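Local coordinates for cellulase IBT99 (Metagenomes, PDB 6WBT) that hydrolyses 6-phospho-alpha-glucosides as a family 4 glycoside hydrolase, using NAD and a divalent metal in a gut microorganism, at the interface of chains A and B. Coordinates in Å, arbitrary orientation; residue numbers count along the deposited sequence, not the author numbering. Chains: chain A/B, cellulase IBT99.

The interface of chains A and B. Residues chain A 258, 381-382, 385; chain B 395, 409-410, 413-414.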
loop_
_atom_site.group_PDB
_atom_site.type_symbol
_atom_site.label_atom_id
_atom_site.label_comp_id
_atom_site.label_asym_id
_atom_site.label_seq_id
_atom_site.Cartn_x
_atom_site.Cartn_y
_atom_site.Cartn_z
ATOM N N PHE A 258 7.214 -26.057 -12.028
ATOM C CA PHE A 258 7.493 -24.834 -11.281
ATOM C C PHE A 258 8.592 -25.146 -10.275
ATOM O O PHE A 258 8.352 -25.844 -9.283
ATOM C CB PHE A 258 6.228 -24.316 -10.598
ATOM C CG PHE A 258 5.010 -24.352 -11.479
ATOM C CD1 PHE A 258 4.837 -23.417 -12.485
ATOM C CD2 PHE A 258 4.043 -25.329 -11.307
ATOM C CE1 PHE A 258 3.720 -23.452 -13.301
ATOM C CE2 PHE A 258 2.923 -25.369 -12.119
ATOM C CZ PHE A 258 2.762 -24.429 -13.117
ATOM N N PHE A 381 3.795 -15.022 -9.835
ATOM C CA PHE A 381 3.033 -16.242 -10.095
ATOM C C PHE A 381 2.295 -16.729 -8.856
ATOM O O PHE A 381 1.207 -17.306 -8.968
ATOM C CB PHE A 381 3.956 -17.341 -10.622
ATOM C CG PHE A 381 3.297 -18.689 -10.716
ATOM C CD1 PHE A 381 2.275 -18.912 -11.623
ATOM C CD2 PHE A 381 3.699 -19.732 -9.898
ATOM C CE1 PHE A 381 1.666 -20.150 -11.714
ATOM C CE2 PHE A 381 3.096 -20.972 -9.984
ATOM C CZ PHE A 381 2.077 -21.182 -10.893
ATOM N N TYR A 382 2.860 -16.508 -7.672
ATOM C CA TYR A 382 2.230 -16.952 -6.439
ATOM C C TYR A 382 1.316 -15.898 -5.833
ATOM O O TYR A 382 0.439 -16.243 -5.034
ATOM C CB TYR A 382 3.303 -17.366 -5.431
ATOM C CG TYR A 382 4.299 -18.334 -6.025
ATOM C CD1 TYR A 382 4.039 -19.695 -6.055
ATOM C CD2 TYR A 382 5.488 -17.883 -6.580
ATOM C CE1 TYR A 382 4.940 -20.582 -6.607
ATOM C CE2 TYR A 382 6.396 -18.762 -7.134
ATOM C CZ TYR A 382 6.116 -20.111 -7.145
ATOM O OH TYR A 382 7.012 -20.995 -7.695
ATOM N N LEU A 385 -2.125 -16.422 -7.825
ATOM C CA LEU A 385 -2.843 -17.612 -7.379
ATOM C C LEU A 385 -3.513 -17.379 -6.032
ATOM O O LEU A 385 -4.656 -17.800 -5.819
ATOM C CB LEU A 385 -1.887 -18.804 -7.307
ATOM C CG LEU A 385 -1.468 -19.428 -8.639
ATOM C CD1 LEU A 385 -0.391 -20.478 -8.422
ATOM C CD2 LEU A 385 -2.672 -20.035 -9.340
ATOM N N LEU B 395 3.126 -12.227 -16.202
ATOM C CA LEU B 395 4.052 -13.345 -16.344
ATOM C C LEU B 395 4.436 -13.565 -17.802
ATOM O O LEU B 395 5.581 -13.923 -18.101
ATOM C CB LEU B 395 3.439 -14.616 -15.756
ATOM C CG LEU B 395 3.367 -14.704 -14.231
ATOM C CD1 LEU B 395 2.519 -15.893 -13.808
ATOM C CD2 LEU B 395 4.762 -14.798 -13.634
ATOM N N LEU B 409 4.961 -20.771 -19.135
ATOM C CA LEU B 409 4.115 -21.835 -18.606
ATOM C C LEU B 409 3.277 -21.339 -17.435
ATOM O O LEU B 409 2.104 -21.709 -17.301
ATOM C CB LEU B 409 4.978 -23.024 -18.185
ATOM C CG LEU B 409 4.260 -24.198 -17.518
ATOM C CD1 LEU B 409 3.285 -24.848 -18.486
ATOM C CD2 LEU B 409 5.270 -25.207 -17.001
HETATM N N MSE B 410 3.861 -20.506 -16.580
HETATM C CA MSE B 410 3.144 -19.921 -15.453
HETATM C C MSE B 410 2.003 -19.028 -15.930
HETATM O O MSE B 410 0.920 -19.023 -15.346
HETATM C CB MSE B 410 4.103 -19.126 -14.568
HETATM C CG MSE B 410 4.988 -19.983 -13.678
HETATM SE SE MSE B 410 6.361 -18.938 -12.768
HETATM C CE MSE B 410 6.963 -20.279 -11.489
ATOM N N THR B 413 -0.786 -21.257 -17.229
ATOM C CA THR B 413 -1.530 -21.876 -16.136
ATOM C C THR B 413 -2.462 -20.881 -15.456
ATOM O O THR B 413 -3.534 -21.266 -14.974
ATOM C CB THR B 413 -0.560 -22.477 -15.117
ATOM O OG1 THR B 413 0.388 -23.315 -15.792
ATOM C CG2 THR B 413 -1.309 -23.309 -14.085
HETATM N N MSE B 414 -2.083 -19.608 -15.420
HETATM C CA MSE B 414 -2.859 -18.585 -14.727
HETATM C C MSE B 414 -4.165 -18.251 -15.444
HETATM O O MSE B 414 -5.151 -17.876 -14.807
HETATM C CB MSE B 414 -2.023 -17.314 -14.561
HETATM C CG MSE B 414 -2.641 -16.276 -13.641
HETATM SE SE MSE B 414 -2.603 -16.825 -11.773
HETATM C CE MSE B 414 -0.669 -16.888 -11.535
#
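The selenomethionine B:Met410, on helix 405-414, lies across the ring of A:Phe381 at the start of helix 380-402 and is the centre of this hydrophobic patch. Its CB comes first, 3.5 Å from CD1 of A:Phe381. CG then passes over one face of that ring, offset toward the rim and 3.7 Å from its centroid, a CH-pi contact; the same CG also meets CD1 of A:Phe258 at 3.6 Å, in a direction steeply angled to its approach to the first ring. The selenium follows, beside CB and CG of A:Phe381, and the terminal CE reaches CD2 of that ring and the phenol oxygen of A:Tyr382. Because the chain runs extended beyond CG (chi2 172°, chi3 168°), it can touch the phenylalanine along most of its length, which suits a flexible, unbranched residue; selenium stands in for the methionine sulfur, so the fit is essentially that of a methionine. The two side chains cross at about a right angle.

With CG of A:Phe381 anti to the backbone N (chi1 171°), its ring lies along the boundary and turns one face to CG of B:Met410. The opposite face is backed by CD1 of A:Leu385 from the same chain, so the flat group is sandwiched between aliphatic carbons. Two further residues of chain B close on its CD1: the methyl CD1 of B:Leu395 at 3.7 Å, and CE of the selenomethionine B:Met414, whose chain bends at chi2 and chi3 toward the ring. Replacing A:Phe381 by an alanine is likely to leave B:Met410 without the face it lies on and open a gap between the helices.

A:Phe258 sets its ring edge toward B:Thr413, with OG1 in the ring plane and 3.7 Å from CZ. Within chain B, OG1 of B:Thr413 hydrogen-bonds to the backbone O of B:Leu409 at 2.8 Å, which probably makes it easier for a hydroxyl to sit against an aromatic edge. Repeated with the chains exchanged by two-fold symmetry, the patch joins two subunits of the deposited tetramer and may support a biological dimer.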